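Local coordinates for heme utilization cystosolic carrier protein HutX (Pectobacterium carotovorum, PDB 2PH0) that probably carries haem in the cytosol as a member of the ChuX/HutX family of bacterial haem-utilisation proteins, at residues T26-V31 / G130-K135; D46-V51 / T103-I108; S76-G81 / N94-H99; M116-A121 / S142-L147. One frame throughout, in Å; residues are numbered along the deposited sequence.

Contact 1 of 4, residues T26-V31 / G130-K135; sequences TSLFAV and GAAMFK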
loop_
_atom_site.group_PDB
_atom_site.type_symbol
_atom_site.label_atom_id
_atom_site.label_comp_id
_atom_site.label_asym_id
_atom_site.label_seq_id
_atom_site.Cartn_x
_atom_site.Cartn_y
_atom_site.Cartn_z
ATOM N N THR B 26 21.516 -1.018 0.361
ATOM C CA THR B 26 21.068 -2.221 1.043
ATOM C C THR B 26 19.567 -2.125 1.302
ATOM O O THR B 26 18.927 -1.148 0.912
ATOM C CB THR B 26 21.818 -2.403 2.370
ATOM O OG1 THR B 26 21.466 -3.665 2.948
ATOM C CG2 THR B 26 21.466 -1.278 3.337
ATOM N N SER B 27 19.009 -3.134 1.959
ATOM C CA SER B 27 17.578 -3.153 2.244
ATOM C C SER B 27 17.212 -2.326 3.473
ATOM O O SER B 27 18.079 -1.924 4.256
ATOM C CB SER B 27 17.104 -4.592 2.455
ATOM O OG SER B 27 17.668 -5.139 3.641
ATOM N N LEU B 28 15.914 -2.074 3.627
ATOM C CA LEU B 28 15.406 -1.325 4.764
ATOM C C LEU B 28 15.641 -2.156 6.029
ATOM O O LEU B 28 15.969 -1.612 7.092
ATOM C CB LEU B 28 13.905 -1.058 4.599
ATOM C CG LEU B 28 13.290 0.172 5.280
ATOM C CD1 LEU B 28 11.781 -0.014 5.373
ATOM C CD2 LEU B 28 13.865 0.378 6.665
ATOM N N PHE B 29 15.484 -3.473 5.930
ATOM C CA PHE B 29 15.692 -4.300 7.115
ATOM C C PHE B 29 17.134 -4.231 7.595
ATOM O O PHE B 29 17.397 -4.254 8.800
ATOM C CB PHE B 29 15.339 -5.767 6.869
ATOM C CG PHE B 29 15.507 -6.629 8.098
ATOM C CD1 PHE B 29 14.695 -6.431 9.214
ATOM C CD2 PHE B 29 16.502 -7.601 8.156
ATOM C CE1 PHE B 29 14.871 -7.188 10.371
ATOM C CE2 PHE B 29 16.685 -8.365 9.311
ATOM C CZ PHE B 29 15.868 -8.157 10.419
ATOM N N ALA B 30 18.066 -4.161 6.651
ATOM C CA ALA B 30 19.483 -4.084 6.995
ATOM C C ALA B 30 19.725 -2.845 7.861
ATOM O O ALA B 30 20.436 -2.904 8.868
ATOM C CB ALA B 30 20.331 -4.025 5.722
ATOM N N VAL B 31 19.118 -1.729 7.470
ATOM C CA VAL B 31 19.252 -0.489 8.218
ATOM C C VAL B 31 18.621 -0.616 9.603
ATOM O O VAL B 31 19.228 -0.241 10.601
ATOM C CB VAL B 31 18.589 0.688 7.468
ATOM C CG1 VAL B 31 18.714 1.959 8.272
ATOM C CG2 VAL B 31 19.243 0.858 6.109
ATOM N N GLY B 130 13.690 -7.987 2.713
ATOM C CA GLY B 130 14.065 -6.890 3.588
ATOM C C GLY B 130 13.351 -5.576 3.353
ATOM O O GLY B 130 13.756 -4.550 3.899
ATOM N N ALA B 131 12.295 -5.594 2.542
ATOM C CA ALA B 131 11.533 -4.386 2.271
ATOM C C ALA B 131 10.342 -4.336 3.219
ATOM O O ALA B 131 9.883 -5.372 3.701
ATOM C CB ALA B 131 11.050 -4.376 0.826
ATOM N N ALA B 132 9.841 -3.135 3.488
ATOM C CA ALA B 132 8.693 -2.988 4.377
ATOM C C ALA B 132 7.417 -3.300 3.627
ATOM O O ALA B 132 7.156 -2.712 2.576
ATOM C CB ALA B 132 8.623 -1.566 4.921
HETATM N N MSE B 133 6.626 -4.234 4.151
HETATM C CA MSE B 133 5.353 -4.574 3.525
HETATM C C MSE B 133 4.410 -3.420 3.849
HETATM O O MSE B 133 3.614 -2.981 3.013
HETATM C CB MSE B 133 4.845 -5.895 4.095
HETATM C CG MSE B 133 5.731 -7.065 3.704
HETATM SE SE MSE B 133 5.403 -8.653 4.737
HETATM C CE MSE B 133 3.471 -8.642 4.677
ATOM N N PHE B 134 4.522 -2.925 5.076
ATOM C CA PHE B 134 3.748 -1.787 5.545
ATOM C C PHE B 134 4.263 -1.402 6.924
ATOM O O PHE B 134 5.049 -2.134 7.530
ATOM C CB PHE B 134 2.233 -2.085 5.602
ATOM C CG PHE B 134 1.885 -3.410 6.215
ATOM C CD1 PHE B 134 1.789 -4.548 5.424
ATOM C CD2 PHE B 134 1.667 -3.526 7.585
ATOM C CE1 PHE B 134 1.486 -5.787 5.989
ATOM C CE2 PHE B 134 1.364 -4.762 8.159
ATOM C CZ PHE B 134 1.276 -5.893 7.359
ATOM N N LYS B 135 3.831 -0.247 7.408
ATOM C CA LYS B 135 4.266 0.226 8.718
ATOM C C LYS B 135 3.055 0.736 9.462
ATOM O O LYS B 135 2.081 1.172 8.845
ATOM C CB LYS B 135 5.247 1.387 8.569
ATOM C CG LYS B 135 6.400 1.164 7.614
ATOM C CD LYS B 135 7.233 2.434 7.560
ATOM C CE LYS B 135 8.304 2.376 6.489
ATOM N NZ LYS B 135 9.008 3.683 6.413
#

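Contact 2 of 4, residues D46-V51 / T103-I108; sequences DRFDQV and TSCQHI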
loop_
_atom_site.group_PDB
_atom_site.type_symbol
_atom_site.label_atom_id
_atom_site.label_comp_id
_atom_site.label_asym_id
_atom_site.label_seq_id
_atom_site.Cartn_x
_atom_site.Cartn_y
_atom_site.Cartn_z
ATOM N N ASP B 46 7.140 -14.809 12.524
ATOM C CA ASP B 46 6.287 -15.833 13.107
ATOM C C ASP B 46 5.331 -15.290 14.170
ATOM O O ASP B 46 4.348 -15.941 14.514
ATOM C CB ASP B 46 7.165 -16.935 13.713
ATOM C CG ASP B 46 6.387 -18.189 14.039
ATOM O OD1 ASP B 46 5.795 -18.777 13.109
ATOM O OD2 ASP B 46 6.372 -18.589 15.224
ATOM N N ARG B 47 5.610 -14.095 14.679
ATOM C CA ARG B 47 4.765 -13.485 15.704
ATOM C C ARG B 47 3.726 -12.539 15.108
ATOM O O ARG B 47 3.043 -11.821 15.837
ATOM C CB ARG B 47 5.629 -12.705 16.707
ATOM C CG ARG B 47 6.752 -13.512 17.363
ATOM C CD ARG B 47 6.215 -14.700 18.151
ATOM N NE ARG B 47 5.615 -14.317 19.427
ATOM C CZ ARG B 47 6.304 -14.099 20.544
ATOM N NH1 ARG B 47 7.624 -14.226 20.550
ATOM N NH2 ARG B 47 5.672 -13.760 21.661
ATOM N N PHE B 48 3.597 -12.550 13.785
ATOM C CA PHE B 48 2.664 -11.661 13.096
ATOM C C PHE B 48 1.245 -11.577 13.651
ATOM O O PHE B 48 0.736 -10.482 13.888
ATOM C CB PHE B 48 2.606 -12.018 11.607
ATOM C CG PHE B 48 1.685 -11.136 10.808
ATOM C CD1 PHE B 48 0.323 -11.421 10.723
ATOM C CD2 PHE B 48 2.177 -10.008 10.156
ATOM C CE1 PHE B 48 -0.537 -10.596 10.001
ATOM C CE2 PHE B 48 1.326 -9.175 9.431
ATOM C CZ PHE B 48 -0.033 -9.472 9.354
ATOM N N ASP B 49 0.596 -12.720 13.845
ATOM C CA ASP B 49 -0.774 -12.718 14.343
ATOM C C ASP B 49 -0.895 -12.124 15.739
ATOM O O ASP B 49 -1.853 -11.409 16.044
ATOM C CB ASP B 49 -1.338 -14.142 14.330
ATOM C CG ASP B 49 -1.233 -14.790 12.968
ATOM O OD1 ASP B 49 -1.507 -14.094 11.962
ATOM O OD2 ASP B 49 -0.883 -15.988 12.900
ATOM N N GLN B 50 0.071 -12.442 16.590
ATOM C CA GLN B 50 0.086 -11.935 17.950
ATOM C C GLN B 50 0.189 -10.416 17.894
ATOM O O GLN B 50 -0.539 -9.697 18.582
ATOM C CB GLN B 50 1.291 -12.505 18.694
ATOM C CG GLN B 50 1.341 -12.162 20.171
ATOM C CD GLN B 50 2.573 -12.731 20.841
ATOM O OE1 GLN B 50 2.896 -13.906 20.667
ATOM N NE2 GLN B 50 3.266 -11.904 21.617
ATOM N N VAL B 51 1.101 -9.937 17.057
ATOM C CA VAL B 51 1.320 -8.505 16.899
ATOM C C VAL B 51 0.118 -7.778 16.302
ATOM O O VAL B 51 -0.342 -6.782 16.847
ATOM C CB VAL B 51 2.572 -8.249 16.027
ATOM C CG1 VAL B 51 2.664 -6.764 15.632
ATOM C CG2 VAL B 51 3.814 -8.681 16.786
ATOM N N THR B 103 2.820 -16.164 4.519
ATOM C CA THR B 103 4.234 -16.528 4.510
ATOM C C THR B 103 5.188 -15.362 4.252
ATOM O O THR B 103 6.406 -15.511 4.370
ATOM C CB THR B 103 4.512 -17.589 3.422
ATOM O OG1 THR B 103 5.867 -18.045 3.529
ATOM C CG2 THR B 103 4.302 -16.983 2.026
ATOM N N SER B 104 4.647 -14.205 3.906
ATOM C CA SER B 104 5.493 -13.070 3.564
ATOM C C SER B 104 6.290 -12.391 4.671
ATOM O O SER B 104 7.451 -12.030 4.461
ATOM C CB SER B 104 4.666 -12.018 2.822
ATOM O OG SER B 104 4.311 -12.491 1.536
ATOM N N CYS B 105 5.693 -12.226 5.844
ATOM C CA CYS B 105 6.405 -11.535 6.921
ATOM C C CYS B 105 7.503 -12.363 7.579
ATOM O O CYS B 105 7.240 -13.399 8.181
ATOM C CB CYS B 105 5.422 -11.044 7.977
ATOM S SG CYS B 105 6.222 -10.009 9.236
ATOM N N GLN B 106 8.738 -11.890 7.467
ATOM C CA GLN B 106 9.879 -12.596 8.040
ATOM C C GLN B 106 10.496 -11.878 9.236
ATOM O O GLN B 106 11.185 -12.497 10.060
ATOM C CB GLN B 106 10.956 -12.811 6.972
ATOM C CG GLN B 106 10.558 -13.764 5.861
ATOM C CD GLN B 106 10.108 -15.118 6.378
ATOM O OE1 GLN B 106 10.842 -15.796 7.097
ATOM N NE2 GLN B 106 8.893 -15.520 6.010
ATOM N N HIS B 107 10.252 -10.576 9.333
ATOM C CA HIS B 107 10.795 -9.776 10.427
ATOM C C HIS B 107 9.819 -8.683 10.836
ATOM O O HIS B 107 9.067 -8.156 10.011
ATOM C CB HIS B 107 12.112 -9.117 10.008
ATOM C CG HIS B 107 13.182 -10.089 9.616
ATOM N ND1 HIS B 107 13.794 -10.929 10.521
ATOM C CD2 HIS B 107 13.743 -10.356 8.414
ATOM C CE1 HIS B 107 14.686 -11.673 9.891
ATOM N NE2 HIS B 107 14.675 -11.346 8.612
ATOM N N ILE B 108 9.823 -8.353 12.122
ATOM C CA ILE B 108 8.964 -7.298 12.637
ATOM C C ILE B 108 9.844 -6.424 13.515
ATOM O O ILE B 108 10.660 -6.930 14.288
ATOM C CB ILE B 108 7.793 -7.860 13.470
ATOM C CG1 ILE B 108 6.912 -8.761 12.595
ATOM C CG2 ILE B 108 6.956 -6.712 14.036
ATOM C CD1 ILE B 108 5.709 -9.366 13.317
#

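Contact 3 of 4, residues S76-G81 / N94-H99; sequences SELPTG and NGLSGH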
loop_
_atom_site.group_PDB
_atom_site.type_symbol
_atom_site.label_atom_id
_atom_site.label_comp_id
_atom_site.label_asym_id
_atom_site.label_seq_id
_atom_site.Cartn_x
_atom_site.Cartn_y
_atom_site.Cartn_z
ATOM N N SER B 76 -6.862 4.907 10.902
ATOM C CA SER B 76 -8.036 4.184 11.360
ATOM C C SER B 76 -7.625 3.115 12.345
ATOM O O SER B 76 -6.433 2.868 12.553
ATOM C CB SER B 76 -8.774 3.532 10.184
ATOM O OG SER B 76 -7.958 2.571 9.546
ATOM N N GLU B 77 -8.627 2.493 12.956
ATOM C CA GLU B 77 -8.413 1.423 13.912
ATOM C C GLU B 77 -8.054 0.239 13.028
ATOM O O GLU B 77 -8.686 0.020 12.002
ATOM C CB GLU B 77 -9.718 1.172 14.679
ATOM C CG GLU B 77 -9.680 0.091 15.740
ATOM C CD GLU B 77 -11.002 -0.000 16.496
ATOM O OE1 GLU B 77 -12.058 -0.110 15.837
ATOM O OE2 GLU B 77 -10.987 0.040 17.740
ATOM N N LEU B 78 -7.028 -0.509 13.404
ATOM C CA LEU B 78 -6.605 -1.651 12.610
ATOM C C LEU B 78 -7.680 -2.740 12.618
ATOM O O LEU B 78 -8.106 -3.207 13.672
ATOM C CB LEU B 78 -5.289 -2.197 13.165
ATOM C CG LEU B 78 -4.333 -2.816 12.144
ATOM C CD1 LEU B 78 -3.967 -1.782 11.085
ATOM C CD2 LEU B 78 -3.092 -3.319 12.854
ATOM N N PRO B 79 -8.151 -3.147 11.432
ATOM C CA PRO B 79 -9.178 -4.188 11.402
ATOM C C PRO B 79 -8.628 -5.562 11.753
ATOM O O PRO B 79 -7.482 -5.874 11.458
ATOM C CB PRO B 79 -9.691 -4.120 9.964
ATOM C CG PRO B 79 -8.482 -3.692 9.202
ATOM C CD PRO B 79 -7.907 -2.609 10.082
ATOM N N THR B 80 -9.453 -6.383 12.391
ATOM C CA THR B 80 -9.035 -7.733 12.742
ATOM C C THR B 80 -9.182 -8.599 11.486
ATOM O O THR B 80 -9.804 -8.177 10.509
ATOM C CB THR B 80 -9.912 -8.301 13.874
ATOM O OG1 THR B 80 -11.292 -8.101 13.555
ATOM C CG2 THR B 80 -9.601 -7.595 15.189
ATOM N N GLY B 81 -8.615 -9.799 11.497
ATOM C CA GLY B 81 -8.729 -10.645 10.323
ATOM C C GLY B 81 -8.704 -12.139 10.583
ATOM O O GLY B 81 -8.442 -12.584 11.699
ATOM N N ASN B 94 -13.985 0.649 8.721
ATOM C CA ASN B 94 -13.581 2.044 8.827
ATOM C C ASN B 94 -12.822 2.544 7.600
ATOM O O ASN B 94 -12.108 3.545 7.670
ATOM C CB ASN B 94 -12.731 2.258 10.083
ATOM C CG ASN B 94 -13.533 2.119 11.360
ATOM O OD1 ASN B 94 -14.528 2.816 11.559
ATOM N ND2 ASN B 94 -13.101 1.219 12.239
ATOM N N GLY B 95 -12.977 1.845 6.480
ATOM C CA GLY B 95 -12.314 2.264 5.256
ATOM C C GLY B 95 -11.057 1.491 4.911
ATOM O O GLY B 95 -10.562 1.576 3.791
ATOM N N LEU B 96 -10.531 0.741 5.872
ATOM C CA LEU B 96 -9.321 -0.037 5.637
ATOM C C LEU B 96 -9.611 -1.528 5.596
ATOM O O LEU B 96 -10.180 -2.080 6.535
ATOM C CB LEU B 96 -8.292 0.245 6.733
ATOM C CG LEU B 96 -7.009 -0.591 6.730
ATOM C CD1 LEU B 96 -6.234 -0.360 5.444
ATOM C CD2 LEU B 96 -6.156 -0.209 7.936
ATOM N N SER B 97 -9.234 -2.177 4.501
ATOM C CA SER B 97 -9.422 -3.613 4.364
ATOM C C SER B 97 -8.267 -4.154 3.534
ATOM O O SER B 97 -7.320 -3.424 3.237
ATOM C CB SER B 97 -10.762 -3.940 3.695
ATOM O OG SER B 97 -10.846 -3.392 2.390
ATOM N N GLY B 98 -8.330 -5.428 3.174
ATOM C CA GLY B 98 -7.254 -5.997 2.386
ATOM C C GLY B 98 -6.920 -7.435 2.716
ATOM O O GLY B 98 -7.605 -8.098 3.510
ATOM N N HIS B 99 -5.833 -7.905 2.116
ATOM C CA HIS B 99 -5.378 -9.276 2.277
ATOM C C HIS B 99 -3.867 -9.266 2.410
ATOM O O HIS B 99 -3.176 -8.725 1.551
ATOM C CB HIS B 99 -5.772 -10.076 1.038
ATOM C CG HIS B 99 -7.211 -9.917 0.657
ATOM N ND1 HIS B 99 -8.221 -10.645 1.251
ATOM C CD2 HIS B 99 -7.817 -9.070 -0.209
ATOM C CE1 HIS B 99 -9.386 -10.250 0.767
ATOM N NE2 HIS B 99 -9.168 -9.297 -0.119
HETATM O O HOH W 1 -11.635 -1.456 11.009
#

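Contact 4 of 4, residues M116-A121 / S142-L147; sequences MGMDTA and SHRQLL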
loop_
_atom_site.group_PDB
_atom_site.type_symbol
_atom_site.label_atom_id
_atom_site.label_comp_id
_atom_site.label_asym_id
_atom_site.label_seq_id
_atom_site.Cartn_x
_atom_site.Cartn_y
_atom_site.Cartn_z
HETATM N N MSE B 116 11.934 14.335 11.607
HETATM C CA MSE B 116 11.616 15.744 11.446
HETATM C C MSE B 116 11.562 16.401 12.822
HETATM O O MSE B 116 10.799 17.342 13.042
HETATM C CB MSE B 116 10.265 15.909 10.746
HETATM C CG MSE B 116 10.198 15.317 9.350
HETATM SE SE MSE B 116 11.331 16.242 8.106
HETATM C CE MSE B 116 10.247 17.823 7.850
ATOM N N GLY B 117 12.358 15.877 13.751
ATOM C CA GLY B 117 12.414 16.432 15.092
ATOM C C GLY B 117 11.367 15.987 16.097
ATOM O O GLY B 117 11.416 16.395 17.257
HETATM N N MSE B 118 10.423 15.150 15.676
HETATM C CA MSE B 118 9.387 14.687 16.592
HETATM C C MSE B 118 9.497 13.203 16.899
HETATM O O MSE B 118 9.845 12.407 16.028
HETATM C CB MSE B 118 8.004 14.981 16.018
HETATM C CG MSE B 118 7.711 16.456 15.854
HETATM SE SE MSE B 118 5.927 16.727 15.221
HETATM C CE MSE B 118 5.010 16.794 16.918
ATOM N N ASP B 119 9.204 12.837 18.143
ATOM C CA ASP B 119 9.257 11.441 18.554
ATOM C C ASP B 119 8.226 10.631 17.785
ATOM O O ASP B 119 7.067 11.029 17.678
ATOM C CB ASP B 119 8.978 11.303 20.052
ATOM C CG ASP B 119 10.078 11.891 20.908
ATOM O OD1 ASP B 119 11.263 11.701 20.569
ATOM O OD2 ASP B 119 9.757 12.533 21.928
ATOM N N THR B 120 8.654 9.495 17.247
ATOM C CA THR B 120 7.754 8.630 16.499
ATOM C C THR B 120 7.932 7.199 16.979
ATOM O O THR B 120 8.991 6.820 17.478
ATOM C CB THR B 120 8.021 8.706 14.969
ATOM O OG1 THR B 120 9.231 8.009 14.642
ATOM C CG2 THR B 120 8.151 10.162 14.528
ATOM N N ALA B 121 6.871 6.412 16.847
ATOM C CA ALA B 121 6.890 5.018 17.247
ATOM C C ALA B 121 6.172 4.238 16.162
ATOM O O ALA B 121 5.008 4.515 15.858
ATOM C CB ALA B 121 6.172 4.837 18.574
ATOM N N SER B 142 -3.157 15.955 22.361
ATOM C CA SER B 142 -3.344 17.396 22.248
ATOM C C SER B 142 -2.081 18.198 22.557
ATOM O O SER B 142 -2.033 19.406 22.325
ATOM C CB SER B 142 -4.486 17.849 23.161
ATOM O OG SER B 142 -4.182 17.613 24.525
ATOM N N HIS B 143 -1.060 17.523 23.084
ATOM C CA HIS B 143 0.215 18.165 23.414
ATOM C C HIS B 143 1.223 17.897 22.293
ATOM O O HIS B 143 2.384 18.283 22.392
ATOM C CB HIS B 143 0.784 17.579 24.715
ATOM C CG HIS B 143 -0.064 17.820 25.924
ATOM N ND1 HIS B 143 -0.039 19.006 26.628
ATOM C CD2 HIS B 143 -0.944 17.019 26.570
ATOM C CE1 HIS B 143 -0.864 18.922 27.657
ATOM N NE2 HIS B 143 -1.426 17.727 27.644
ATOM N N ARG B 144 0.764 17.232 21.235
ATOM C CA ARG B 144 1.599 16.846 20.093
ATOM C C ARG B 144 2.584 15.743 20.494
ATOM O O ARG B 144 3.560 15.474 19.794
ATOM C CB ARG B 144 2.361 18.046 19.515
ATOM C CG ARG B 144 1.481 19.050 18.780
ATOM C CD ARG B 144 2.314 19.874 17.804
ATOM N NE ARG B 144 3.446 20.510 18.470
ATOM C CZ ARG B 144 3.391 21.690 19.083
ATOM N NH1 ARG B 144 2.255 22.376 19.110
ATOM N NH2 ARG B 144 4.472 22.174 19.683
ATOM N N GLN B 145 2.312 15.106 21.628
ATOM C CA GLN B 145 3.138 14.011 22.131
ATOM C C GLN B 145 2.486 12.705 21.693
ATOM O O GLN B 145 1.292 12.679 21.407
ATOM C CB GLN B 145 3.178 14.043 23.660
ATOM C CG GLN B 145 3.705 15.340 24.249
ATOM C CD GLN B 145 5.217 15.430 24.207
ATOM O OE1 GLN B 145 5.889 14.573 23.629
ATOM N NE2 GLN B 145 5.763 16.472 24.824
ATOM N N LEU B 146 3.256 11.621 21.642
ATOM C CA LEU B 146 2.686 10.327 21.267
ATOM C C LEU B 146 1.671 9.909 22.330
ATOM O O LEU B 146 1.892 10.111 23.524
ATOM C CB LEU B 146 3.789 9.261 21.170
ATOM C CG LEU B 146 4.799 9.391 20.025
ATOM C CD1 LEU B 146 5.895 8.325 20.154
ATOM C CD2 LEU B 146 4.065 9.245 18.696
ATOM N N LEU B 147 0.553 9.333 21.901
ATOM C CA LEU B 147 -0.477 8.883 22.838
ATOM C C LEU B 147 0.139 7.984 23.912
ATOM O O LEU B 147 0.606 6.892 23.611
ATOM C CB LEU B 147 -1.570 8.131 22.070
ATOM C CG LEU B 147 -2.464 9.031 21.210
ATOM C CD1 LEU B 147 -3.230 8.215 20.172
ATOM C CD2 LEU B 147 -3.410 9.788 22.132
#

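Contact 1 of 4, residues T26-V31 / G130-K135
Phe29, in the first turn of helix 28-33, meets Gly130 backbone to backbone, their CA atoms 4.7 Å apart. The amide Phe29 N donates to Gly130 O over 2.9 Å, with an N-H...O angle of 147°. Leu28 N is also near this oxygen, 3.3 Å from Gly130 O. Ser27, the N-cap residue, turns its hydroxyl to the helix, where Ser27 OG accepts from Ala30 N at 3.2 Å. The cap packs on Gly130, with Ser27 OG 4.0 Å from Gly130 CA; at the positive phi of 86° found here, a CB would be jammed against the preceding carbonyl oxygen and would run into Ser27 OG. First-turn amides have no acceptor within their own helix, so Ser27 OG and Gly130 O each satisfy one. Helix 28-33 is thereby joined to the connection between strands 118-126 and 132-137, neighbours in the six-stranded antiparallel sheet. In the same connection Ala131 N is hydrogen-bonded to Asn127 OD1. Leu28 extends beyond the polar patch: its CB lies 3.6 Å from Gly130 O, and its CD1 touches Ala132 CB at 3.5 Å. Lys135, stretched out from its CG onward, brings CE to 4.4 Å from Leu28 CD1, while its NZ makes a salt bridge with Glu18 of helix 17-23. Phe29 keeps only CB against the glycine. With CG anti to the backbone N (chi1 -178°), its ring leads off to stack on His107 and to meet Phe126 edge-to-face.

Contact 2 of 4, residues D46-V51 / T103-I108
Phe48 and Val51, one turn apart on helix 48-55, receive Ile108 from strand 107-115. The isoleucine reaches them with its terminal methyl: CD1, anti to CA (chi2 -179°), comes to 3.8 Å from Phe48 CA and 4.1 Å from Arg47 C, against the backbone at the helix start. Beside it, Val51 CG2 touches Ile108 CD1 at 4.0 Å, and the two side chains run antiparallel alongside one another. The Phe48 ring turns to Cys105 instead, whose CB lies 4.0 Å from Phe48 CD2 and approaches obliquely. Cys105 SG is 5.5 Å from the ring centroid of Phe48 and 75° off the ring normal, an oblique sulfur-aromatic contact. Phe125 and Phe134 of the six-stranded sheet also pack on Phe48. Just beyond Cys105, Gln106 and His107 both pair with Phe126 in a classic beta bulge. At the helix start the N-cap residue Arg47 donates through both NE and NH2 to Gln50 OE1, which lies in its guanidinium plane. Helix 48-55 and the start of strand 107-115 thus meet through methyl groups, an aromatic ring and a thiol, consistent with a junction held by shape and burial rather than by directional bonds.

Contact 3 of 4, residues S76-G81 / N94-H99
Leu96 sends its CG anti to the backbone N (chi1 174°), toward Ser76 and Pro79, while Ser76 holds OG between its own N and carbonyl carbon (chi1 63°), facing that leucine. Ser76 OG therefore lies against hydrocarbon, 3.7 Å from Leu96 CB and equally close to Leu96 CD2; the hydroxyl is buried and has no hydrogen-bonding partner in the model. Pro79 meets the leucine from farther along the loop. Its ring crosses the Leu96 side chain at about a right angle, with Pro79 CD 3.7 Å from Leu96 CD2, and Pro79 CG rests 3.5 Å from Leu96 O. Leu78 adds a looser apolar touch, its CD1 4.1 Å from Leu96 CD2, before leaning on Trp52 and Ile55 of helix 48-55. The loop 76-81 leaves strand 70-75, an outermost strand of the six-stranded sheet within this chain, and enters strand 81-84 of a three-stranded antiparallel meander; Leu96 begins the last strand of that meander, 96-101. Beyond this strand the sheet continues into the second subunit through an antiparallel ladder, and Phe74 of the second subunit packs on Leu96. Trp52 NE1 of helix 48-55 donates to Pro79 O, joining loop and helix. At the outer end the contact becomes polar. Glu77 and Asn94 pass obliquely, carboxylate and amide planes 51° apart, with Glu77 OE1 4.0 Å from Asn94 ND2. A water accepts from Asn94 ND2 at 3.3 Å and donates weakly to Glu77 O at 3.4 Å, bridging the two segments.

Contact 4 of 4, residues M116-A121 / S142-L147
Leu146 points its CB toward Asp119 and Ala121 of strand 118-126, and the rest of the side chain closes the gap. With CG anti to the carbonyl carbon (chi1 -69°), that branch atom arrives 3.7 Å from Asp119 O. Both methyls stay near this oxygen, CD2 at 3.6 Å and CD1 at 3.8 Å from Asp119 O. CD1, anti to CA (chi2 175°), also meets the strand farther on: Leu146 CD1 lies 3.9 Å from Thr120 C and 3.8 Å from Ala121 CB. Leu146 is thus the apolar link between strand 118-126 of the six-stranded antiparallel sheet and the loop leading from strand 132-137 into helix 148-160, for which Leu147 is the N-cap residue. That helix shares the packing, Val151 lying on Leu146 and Phe154 on Ala121. Arg140 supplies the polar counterpart: its NH2 donates to Asp119 O and its NE to Arg144 O, one guanidinium joining both backbones. Nearer the surface, selenomethionine Met118 crosses Arg144 at about a right angle and makes its contact with the terminal methyl. Met118 CE sits 3.5 Å from Arg144 O and 3.9 Å from Arg144 CB, at the edge of the Arg144 guanidinium, near its plane. Asp119 sends its carboxylate to a different partner, with OD1 forming a salt bridge to Lys114 on the adjoining strand 107-115.

Contacts 1, 2 and 4 all reach the six-stranded sheet, whereas contact 3 joins the loop after an outermost strand of that sheet in this chain to the smaller sheet at the subunit interface. Contacts 1 and 2 touch directly: Phe29 CE1 packs 3.4 Å from His107 CB, and Phe134 CZ lies 3.9 Å from Phe48 CE2. Contact 2 is nested along the chain within the loop closed by contact 1, and contact 3 within that closed by contact 2, the centres of contacts 2 and 3 being about 17 Å apart. Contact 4 lies across the chain's centre from contacts 1 and 2, its centre about 26 Å from that of contact 2. None of the four includes a bound haem.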